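Local coordinates for protein HAD hydrolase, family IA, variant 3 (Entamoeba histolytica, PDB 6W04) that binds magnesium and probably acts as a hydrolase of the haloacid dehalogenase (HAD) superfamily, possibly in carbohydrate metabolism, at residues Phe6-Phe14 and Ile85-Phe95; Ile103-Ser111 and Ile149-Val159. All coordinates share one frame; numbering follows the deposited sequence.

Contact 1. Residues Phe6-Phe14 and Ile85-Phe95; sequences FDFNGTLIF and IKLCDGAINLF. With MG (magnesium ion), chain B.
The carbonyl oxygen Leu12 O takes the backbone N-H of Cys88 in a short bond, N to O 2.7 Å, and also receives a CA-H...O contact from Leu87. Close by, water 1 accepts from Phe14 N and donates to Lys86 O, so the two loops are joined by one direct and one bridged link. With its sulfur anti to the backbone N (chi1 178°), Cys88 sets SG obliquely against the Phe14 ring, 3.7 Å from CE1. Leu12 reaches the start of helix 91-100: its CD2 lies 3.8 Å from Ala91 CB, where a methyl leaves room for it, and also meets CZ of Phe95. Phe6 lies on strand 3-7, just before residues 7-11, which carry the first HAD motif, usually DxDGT, with Asn9 in place of the second aspartate. The carboxylate OD2 of Asp7 and the backbone carbonyl O of Asn9 bind magnesium at 2.1 Å each, while Asp169 supplies a further ligand. Away from the metal, the edge of Phe95 meets the face of Phe6 in a T-shaped stack, planes at 86°, and Leu94 CD2 sits at the Phe6 ring edge. Branched Ile13 fills the other end, CB against Ile85 CG2 at 3.9 Å.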
loop_
_atom_site.group_PDB
_atom_site.type_symbol
_atom_site.label_atom_id
_atom_site.label_comp_id
_atom_site.label_asym_id
_atom_site.label_seq_id
_atom_site.Cartn_x
_atom_site.Cartn_y
_atom_site.Cartn_z
ATOM N N PHE A 6 -7.421 -1.050 4.616
ATOM C CA PHE A 6 -6.883 -1.174 3.260
ATOM C C PHE A 6 -5.509 -0.517 3.130
ATOM O O PHE A 6 -5.363 0.690 3.374
ATOM C CB PHE A 6 -7.788 -0.509 2.222
ATOM C CG PHE A 6 -9.178 -1.095 2.110
ATOM C CD1 PHE A 6 -9.445 -2.093 1.185
ATOM C CD2 PHE A 6 -10.228 -0.564 2.847
ATOM C CE1 PHE A 6 -10.742 -2.604 1.030
ATOM C CE2 PHE A 6 -11.526 -1.082 2.718
ATOM C CZ PHE A 6 -11.778 -2.087 1.807
ATOM N N ASP A 7 -4.536 -1.281 2.644
ATOM C CA ASP A 7 -3.348 -0.665 2.051
ATOM C C ASP A 7 -3.755 0.051 0.777
ATOM O O ASP A 7 -4.781 -0.267 0.177
ATOM C CB ASP A 7 -2.308 -1.732 1.735
ATOM C CG ASP A 7 -1.055 -1.171 1.111
ATOM O OD1 ASP A 7 -0.518 -0.170 1.634
ATOM O OD2 ASP A 7 -0.593 -1.756 0.110
ATOM N N PHE A 8 -2.955 1.023 0.334
ATOM C CA PHE A 8 -3.351 1.771 -0.855
ATOM C C PHE A 8 -2.534 1.382 -2.084
ATOM O O PHE A 8 -3.081 0.757 -3.001
ATOM C CB PHE A 8 -3.316 3.270 -0.597
ATOM C CG PHE A 8 -4.028 4.050 -1.665
ATOM C CD1 PHE A 8 -5.409 4.188 -1.626
ATOM C CD2 PHE A 8 -3.332 4.552 -2.752
ATOM C CE1 PHE A 8 -6.085 4.863 -2.629
ATOM C CE2 PHE A 8 -3.996 5.242 -3.751
ATOM C CZ PHE A 8 -5.372 5.390 -3.689
ATOM N N ASN A 9 -1.236 1.711 -2.131
ATOM C CA ASN A 9 -0.419 1.429 -3.310
ATOM C C ASN A 9 -0.279 -0.071 -3.538
ATOM O O ASN A 9 0.144 -0.810 -2.648
ATOM C CB ASN A 9 0.966 2.053 -3.136
ATOM C CG ASN A 9 0.886 3.537 -2.871
ATOM O OD1 ASN A 9 1.017 3.998 -1.730
ATOM N ND2 ASN A 9 0.617 4.294 -3.922
ATOM N N GLY A 10 -0.612 -0.515 -4.747
ATOM C CA GLY A 10 -0.525 -1.924 -5.094
ATOM C C GLY A 10 -1.709 -2.741 -4.634
ATOM O O GLY A 10 -1.840 -3.893 -5.043
ATOM N N THR A 11 -2.587 -2.160 -3.826
ATOM C CA THR A 11 -3.748 -2.841 -3.271
ATOM C C THR A 11 -5.043 -2.207 -3.766
ATOM O O THR A 11 -5.852 -2.889 -4.405
ATOM C CB THR A 11 -3.656 -2.809 -1.727
ATOM O OG1 THR A 11 -2.536 -3.599 -1.290
ATOM C CG2 THR A 11 -4.937 -3.343 -1.081
ATOM N N LEU A 12 -5.262 -0.913 -3.497
ATOM C CA LEU A 12 -6.440 -0.223 -4.018
ATOM C C LEU A 12 -6.225 0.352 -5.410
ATOM O O LEU A 12 -7.200 0.524 -6.156
ATOM C CB LEU A 12 -6.868 0.896 -3.057
ATOM C CG LEU A 12 -7.659 0.406 -1.838
ATOM C CD1 LEU A 12 -7.925 1.537 -0.857
ATOM C CD2 LEU A 12 -9.004 -0.258 -2.265
ATOM N N ILE A 13 -4.985 0.669 -5.784
ATOM C CA ILE A 13 -4.648 0.993 -7.168
ATOM C C ILE A 13 -3.442 0.155 -7.586
ATOM O O ILE A 13 -2.543 -0.096 -6.782
ATOM C CB ILE A 13 -4.367 2.503 -7.360
ATOM C CG1 ILE A 13 -3.174 2.990 -6.513
ATOM C CG2 ILE A 13 -5.620 3.341 -7.049
ATOM C CD1 ILE A 13 -2.754 4.470 -6.876
ATOM N N PHE A 14 -3.428 -0.305 -8.840
ATOM C CA PHE A 14 -2.317 -1.145 -9.306
ATOM C C PHE A 14 -1.288 -0.217 -9.949
ATOM O O PHE A 14 -1.185 -0.102 -11.166
ATOM C CB PHE A 14 -2.806 -2.232 -10.262
ATOM C CG PHE A 14 -3.583 -3.355 -9.590
ATOM C CD1 PHE A 14 -4.137 -3.190 -8.322
ATOM C CD2 PHE A 14 -3.740 -4.585 -10.230
ATOM C CE1 PHE A 14 -4.861 -4.219 -7.706
ATOM C CE2 PHE A 14 -4.462 -5.626 -9.617
ATOM C CZ PHE A 14 -5.024 -5.438 -8.353
ATOM N N ILE A 85 -5.259 5.223 -14.172
ATOM C CA ILE A 85 -5.287 4.172 -13.157
ATOM C C ILE A 85 -6.480 4.408 -12.242
ATOM O O ILE A 85 -6.639 5.494 -11.676
ATOM C CB ILE A 85 -3.977 4.157 -12.382
ATOM C CG1 ILE A 85 -2.824 3.825 -13.335
ATOM C CG2 ILE A 85 -4.060 3.186 -11.192
ATOM C CD1 ILE A 85 -1.446 4.160 -12.721
ATOM N N LYS A 86 -7.339 3.404 -12.123
ATOM C CA LYS A 86 -8.580 3.492 -11.361
ATOM C C LYS A 86 -8.461 2.685 -10.071
ATOM O O LYS A 86 -7.581 1.825 -9.930
ATOM C CB LYS A 86 -9.763 2.968 -12.183
ATOM C CG LYS A 86 -10.083 3.793 -13.412
ATOM C CD LYS A 86 -11.134 3.113 -14.281
ATOM C CE LYS A 86 -11.398 3.927 -15.543
ATOM N NZ LYS A 86 -10.138 4.160 -16.320
ATOM N N LEU A 87 -9.379 2.948 -9.139
ATOM C CA LEU A 87 -9.491 2.079 -7.976
ATOM C C LEU A 87 -9.781 0.655 -8.431
ATOM O O LEU A 87 -10.536 0.437 -9.378
ATOM C CB LEU A 87 -10.588 2.573 -7.037
ATOM C CG LEU A 87 -10.284 3.821 -6.215
ATOM C CD1 LEU A 87 -11.523 4.250 -5.453
ATOM C CD2 LEU A 87 -9.131 3.590 -5.256
ATOM N N CYS A 88 -9.158 -0.311 -7.754
ATOM C CA CYS A 88 -9.232 -1.713 -8.142
ATOM C C CYS A 88 -10.685 -2.169 -8.292
ATOM O O CYS A 88 -11.587 -1.693 -7.588
ATOM C CB CYS A 88 -8.490 -2.563 -7.097
ATOM S SG CYS A 88 -8.547 -4.335 -7.404
ATOM N N ASP A 89 -10.913 -3.069 -9.253
ATOM C CA ASP A 89 -12.250 -3.626 -9.476
ATOM C C ASP A 89 -12.854 -4.113 -8.166
ATOM O O ASP A 89 -12.184 -4.764 -7.362
ATOM C CB ASP A 89 -12.202 -4.793 -10.467
ATOM C CG ASP A 89 -11.979 -4.353 -11.902
ATOM O OD1 ASP A 89 -12.017 -3.140 -12.188
ATOM O OD2 ASP A 89 -11.757 -5.242 -12.746
ATOM N N GLY A 90 -14.128 -3.791 -7.956
ATOM C CA GLY A 90 -14.838 -4.237 -6.776
ATOM C C GLY A 90 -14.599 -3.419 -5.527
ATOM O O GLY A 90 -15.362 -3.559 -4.562
ATOM N N ALA A 91 -13.583 -2.554 -5.511
ATOM C CA ALA A 91 -13.268 -1.812 -4.298
ATOM C C ALA A 91 -14.423 -0.912 -3.877
ATOM O O ALA A 91 -14.868 -0.957 -2.719
ATOM C CB ALA A 91 -11.992 -0.997 -4.500
ATOM N N ILE A 92 -14.936 -0.094 -4.803
ATOM C CA ILE A 92 -16.007 0.836 -4.439
ATOM C C ILE A 92 -17.216 0.073 -3.918
ATOM O O ILE A 92 -17.835 0.470 -2.921
ATOM C CB ILE A 92 -16.372 1.752 -5.628
ATOM C CG1 ILE A 92 -15.178 2.647 -5.990
ATOM C CG2 ILE A 92 -17.578 2.614 -5.298
ATOM C CD1 ILE A 92 -15.487 3.674 -7.058
ATOM N N ASN A 93 -17.554 -1.046 -4.567
ATOM C CA ASN A 93 -18.666 -1.870 -4.098
ATOM C C ASN A 93 -18.448 -2.335 -2.669
ATOM O O ASN A 93 -19.376 -2.312 -1.850
ATOM C CB ASN A 93 -18.849 -3.085 -5.004
ATOM C CG ASN A 93 -19.420 -2.729 -6.357
ATOM O OD1 ASN A 93 -20.012 -1.660 -6.543
ATOM N ND2 ASN A 93 -19.257 -3.635 -7.317
ATOM N N LEU A 94 -17.233 -2.798 -2.358
ATOM C CA LEU A 94 -16.938 -3.202 -0.988
ATOM C C LEU A 94 -17.098 -2.029 -0.026
ATOM O O LEU A 94 -17.695 -2.180 1.047
ATOM C CB LEU A 94 -15.524 -3.785 -0.901
ATOM C CG LEU A 94 -15.164 -4.477 0.412
ATOM C CD1 LEU A 94 -16.282 -5.452 0.797
ATOM C CD2 LEU A 94 -13.795 -5.201 0.317
ATOM N N PHE A 95 -16.570 -0.854 -0.397
ATOM C CA PHE A 95 -16.735 0.347 0.420
ATOM C C PHE A 95 -18.198 0.577 0.785
ATOM O O PHE A 95 -18.531 0.811 1.950
ATOM C CB PHE A 95 -16.217 1.591 -0.315
ATOM C CG PHE A 95 -14.750 1.581 -0.625
ATOM C CD1 PHE A 95 -13.874 0.726 0.020
ATOM C CD2 PHE A 95 -14.249 2.475 -1.557
ATOM C CE1 PHE A 95 -12.522 0.744 -0.290
ATOM C CE2 PHE A 95 -12.905 2.509 -1.860
ATOM C CZ PHE A 95 -12.038 1.639 -1.227
HETATM MG MG MG B . 1.117 -1.760 -1.032
HETATM O O HOH W 1 -5.762 -0.004 -10.397
HETATM O O HOH W 2 1.977 -2.630 0.716
HETATM O O HOH W 3 2.738 -1.973 -2.511
#

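Contact 2. Residues Ile103-Ser111 and Ile149-Val159; sequences IPFTIATSS and IYLKASKKLGV. With EDO (1,2-ethanediol), chain C.
Strand 105-109 and helix 149-157 run nearly antiparallel, at 157°, their axes approaching to 8.9 Å, and no hydrogen bond joins them. The contact is therefore made by side chains, with Pro104, Thr106 and Ala108 pointing their CB atoms at the helix. Ala108 is central: its small CB allows close approach, lying 3.9 Å from CG1 of Ile149 and 3.8 Å from CE1 of Tyr150, the latter met obliquely to the ring. Thr106 turns its methyl into the apolar layer, where CG2 meets Leu157 CD1 at 3.9 Å and Ala153 CB at 4.1 Å. Its hydroxyl, anti to the backbone N (chi1 -168°), leaves that layer to bond Lys133 O. This is the layer of a Rossmann-like HAD fold in which a helix covers one face of the parallel sheet, and helix 171-180 packs beside it on Ile149 and Tyr150. Leu157 CD1 lies along the backbone of Phe105, 3.8 Å from its carbonyl carbon, and also touches Pro104 CB. Beyond it the helix closes in a Schellman motif at Gly158, whose positive phi suits glycine, and the chain then brings Val159 CG1 alongside Pro104 CG. At the other end Ile149, with CG1 anti to the backbone N (chi1 -165°), extends CD1 to 3.3 Å from Thr109 O. Just there the chain makes an ST turn, Thr109 OG1 accepting from Ser111 N at 2.9 Å. The Tyr150 hydroxyl leaves this packing to bond Glu168 OE2 on strand 164-168, and Ser110 OG is hydrogen-bonded to O2 of an ethanediol probably from the crystallisation liquor.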
loop_
_atom_site.group_PDB
_atom_site.type_symbol
_atom_site.label_atom_id
_atom_site.label_comp_id
_atom_site.label_asym_id
_atom_site.label_seq_id
_atom_site.Cartn_x
_atom_site.Cartn_y
_atom_site.Cartn_z
ATOM N N ILE A 103 -19.689 -1.423 9.352
ATOM C CA ILE A 103 -18.346 -1.941 9.575
ATOM C C ILE A 103 -17.350 -0.842 9.191
ATOM O O ILE A 103 -17.195 -0.533 8.001
ATOM C CB ILE A 103 -18.075 -3.224 8.782
ATOM C CG1 ILE A 103 -19.067 -4.315 9.179
ATOM C CG2 ILE A 103 -16.645 -3.719 9.034
ATOM C CD1 ILE A 103 -18.738 -5.673 8.596
ATOM N N PRO A 104 -16.659 -0.243 10.153
ATOM C CA PRO A 104 -15.706 0.823 9.815
ATOM C C PRO A 104 -14.527 0.299 9.012
ATOM O O PRO A 104 -14.119 -0.856 9.129
ATOM C CB PRO A 104 -15.255 1.339 11.183
ATOM C CG PRO A 104 -15.539 0.209 12.135
ATOM C CD PRO A 104 -16.775 -0.467 11.606
ATOM N N PHE A 105 -13.972 1.178 8.185
ATOM C CA PHE A 105 -12.838 0.825 7.354
ATOM C C PHE A 105 -12.039 2.087 7.079
ATOM O O PHE A 105 -12.584 3.197 7.065
ATOM C CB PHE A 105 -13.267 0.162 6.032
ATOM C CG PHE A 105 -14.203 0.997 5.184
ATOM C CD1 PHE A 105 -13.705 1.806 4.168
ATOM C CD2 PHE A 105 -15.587 0.947 5.381
ATOM C CE1 PHE A 105 -14.558 2.569 3.358
ATOM C CE2 PHE A 105 -16.468 1.719 4.586
ATOM C CZ PHE A 105 -15.956 2.527 3.567
ATOM N N THR A 106 -10.745 1.912 6.849
ATOM C CA THR A 106 -9.926 3.057 6.493
ATOM C C THR A 106 -8.741 2.582 5.667
ATOM O O THR A 106 -8.523 1.379 5.478
ATOM C CB THR A 106 -9.452 3.822 7.736
ATOM O OG1 THR A 106 -8.891 5.070 7.313
ATOM C CG2 THR A 106 -8.376 3.019 8.523
ATOM N N ILE A 107 -7.970 3.555 5.203
ATOM C CA ILE A 107 -6.756 3.345 4.429
ATOM C C ILE A 107 -5.547 3.556 5.328
ATOM O O ILE A 107 -5.528 4.480 6.160
ATOM C CB ILE A 107 -6.712 4.305 3.229
ATOM C CG1 ILE A 107 -7.714 3.870 2.160
ATOM C CG2 ILE A 107 -5.271 4.373 2.651
ATOM C CD1 ILE A 107 -8.032 4.986 1.106
ATOM N N ALA A 108 -4.539 2.695 5.169
ATOM C CA ALA A 108 -3.207 2.911 5.716
ATOM C C ALA A 108 -2.228 2.827 4.553
ATOM O O ALA A 108 -2.339 1.932 3.710
ATOM C CB ALA A 108 -2.867 1.881 6.790
ATOM N N THR A 109 -1.298 3.765 4.473
ATOM C CA THR A 109 -0.345 3.728 3.382
ATOM C C THR A 109 1.015 4.160 3.898
ATOM O O THR A 109 1.113 4.958 4.833
ATOM C CB THR A 109 -0.810 4.623 2.207
ATOM O OG1 THR A 109 0.210 4.695 1.203
ATOM C CG2 THR A 109 -1.136 6.022 2.676
ATOM N N SER A 110 2.065 3.616 3.281
ATOM C CA SER A 110 3.423 4.090 3.523
ATOM C C SER A 110 3.700 5.415 2.838
ATOM O O SER A 110 4.758 6.005 3.078
ATOM C CB SER A 110 4.459 3.085 3.024
ATOM O OG SER A 110 4.317 1.815 3.625
ATOM N N SER A 111 2.803 5.874 1.970
ATOM C CA SER A 111 3.041 7.104 1.224
ATOM C C SER A 111 3.112 8.300 2.164
ATOM O O SER A 111 2.431 8.339 3.192
ATOM C CB SER A 111 1.921 7.326 0.194
ATOM O OG SER A 111 1.971 6.350 -0.850
ATOM N N ILE A 149 1.888 0.859 11.788
ATOM C CA ILE A 149 0.882 1.520 10.950
ATOM C C ILE A 149 -0.501 0.893 11.119
ATOM O O ILE A 149 -1.518 1.600 11.050
ATOM C CB ILE A 149 1.326 1.534 9.467
ATOM C CG1 ILE A 149 0.487 2.532 8.673
ATOM C CG2 ILE A 149 1.226 0.142 8.796
ATOM C CD1 ILE A 149 0.991 2.702 7.246
ATOM N N TYR A 150 -0.583 -0.417 11.369
ATOM C CA TYR A 150 -1.913 -1.016 11.472
ATOM C C TYR A 150 -2.502 -0.902 12.873
ATOM O O TYR A 150 -3.727 -0.775 13.008
ATOM C CB TYR A 150 -1.888 -2.483 10.991
ATOM C CG TYR A 150 -1.809 -2.524 9.479
ATOM C CD1 TYR A 150 -2.776 -1.878 8.712
ATOM C CD2 TYR A 150 -0.748 -3.150 8.819
ATOM C CE1 TYR A 150 -2.716 -1.868 7.332
ATOM C CE2 TYR A 150 -0.674 -3.145 7.414
ATOM C CZ TYR A 150 -1.655 -2.486 6.680
ATOM O OH TYR A 150 -1.623 -2.461 5.292
ATOM N N LEU A 151 -1.665 -0.926 13.918
ATOM C CA LEU A 151 -2.140 -0.554 15.250
ATOM C C LEU A 151 -2.677 0.867 15.254
ATOM O O LEU A 151 -3.699 1.163 15.889
ATOM C CB LEU A 151 -1.009 -0.686 16.263
ATOM C CG LEU A 151 -0.430 -2.094 16.329
ATOM C CD1 LEU A 151 0.795 -2.124 17.230
ATOM C CD2 LEU A 151 -1.504 -3.058 16.811
ATOM N N LYS A 152 -1.985 1.764 14.553
ATOM C CA LYS A 152 -2.423 3.150 14.455
ATOM C C LYS A 152 -3.796 3.243 13.793
ATOM O O LYS A 152 -4.678 3.975 14.266
ATOM C CB LYS A 152 -1.370 3.933 13.673
ATOM C CG LYS A 152 -1.425 5.421 13.769
ATOM C CD LYS A 152 -0.079 6.017 13.320
ATOM C CE LYS A 152 -0.138 7.554 13.164
ATOM N NZ LYS A 152 -0.281 8.267 14.470
ATOM N N ALA A 153 -4.004 2.478 12.716
ATOM C CA ALA A 153 -5.287 2.493 12.019
ATOM C C ALA A 153 -6.401 1.897 12.874
ATOM O O ALA A 153 -7.523 2.428 12.907
ATOM C CB ALA A 153 -5.167 1.736 10.697
ATOM N N SER A 154 -6.129 0.788 13.563
ATOM C CA SER A 154 -7.187 0.193 14.373
ATOM C C SER A 154 -7.560 1.105 15.536
ATOM O O SER A 154 -8.745 1.249 15.863
ATOM C CB SER A 154 -6.765 -1.193 14.869
ATOM O OG SER A 154 -5.561 -1.130 15.596
ATOM N N LYS A 155 -6.565 1.740 16.159
ATOM C CA LYS A 155 -6.851 2.667 17.249
ATOM C C LYS A 155 -7.638 3.874 16.752
ATOM O O LYS A 155 -8.511 4.387 17.462
ATOM C CB LYS A 155 -5.550 3.108 17.921
ATOM C CG LYS A 155 -5.725 4.170 19.004
ATOM C CD LYS A 155 -4.403 4.439 19.711
ATOM C CE LYS A 155 -4.412 5.746 20.481
ATOM N NZ LYS A 155 -3.067 6.020 21.068
ATOM N N LYS A 156 -7.352 4.335 15.531
ATOM C CA LYS A 156 -8.107 5.449 14.960
ATOM C C LYS A 156 -9.573 5.079 14.766
ATOM O O LYS A 156 -10.462 5.907 14.976
ATOM C CB LYS A 156 -7.479 5.885 13.633
ATOM C CG LYS A 156 -7.820 7.296 13.202
ATOM C CD LYS A 156 -7.165 8.332 14.096
ATOM C CE LYS A 156 -7.371 9.735 13.568
ATOM N NZ LYS A 156 -6.719 10.736 14.440
ATOM N N LEU A 157 -9.850 3.836 14.377
ATOM C CA LEU A 157 -11.233 3.409 14.213
ATOM C C LEU A 157 -11.862 2.942 15.520
ATOM O O LEU A 157 -13.063 2.649 15.540
ATOM C CB LEU A 157 -11.320 2.301 13.165
ATOM C CG LEU A 157 -10.944 2.714 11.740
ATOM C CD1 LEU A 157 -11.154 1.549 10.775
ATOM C CD2 LEU A 157 -11.761 3.927 11.319
ATOM N N GLY A 158 -11.091 2.880 16.603
ATOM C CA GLY A 158 -11.632 2.487 17.891
ATOM C C GLY A 158 -11.974 1.019 17.998
ATOM O O GLY A 158 -12.899 0.660 18.731
ATOM N N VAL A 159 -11.237 0.159 17.294
ATOM C CA VAL A 159 -11.530 -1.264 17.198
ATOM C C VAL A 159 -10.311 -2.053 17.669
ATOM O O VAL A 159 -9.213 -1.521 17.809
ATOM C CB VAL A 159 -11.921 -1.680 15.765
ATOM C CG1 VAL A 159 -13.189 -0.947 15.317
ATOM C CG2 VAL A 159 -10.754 -1.409 14.795
HETATM C C1 EDO C . 3.211 0.472 -0.762
HETATM O O1 EDO C . 1.916 0.015 -0.395
HETATM C C2 EDO C . 3.707 1.093 0.498
HETATM O O2 EDO C . 3.153 0.274 1.524
#

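Along the chain the two contacts follow one another, both segments of contact 1 preceding those of contact 2, and their centres lie about 16 Å apart. They meet in the parallel sheet, where strand 3-7 of contact 1 and strand 105-112 of contact 2 are neighbours; Phe6 probably bonds through its backbone to Thr106 and Ala108. Helix 91-100 leads into strand 105-112, so the chain passes from one packing layer to the next, and helix 148-157 covers the opposite side of the sheet from helix 91-100. At the C-terminal ends of these strands, where HAD active sites lie, Asn9 OD1 reaches Ser111 OG, a second-shell link from the contact 2 loop to the metal-binding loop.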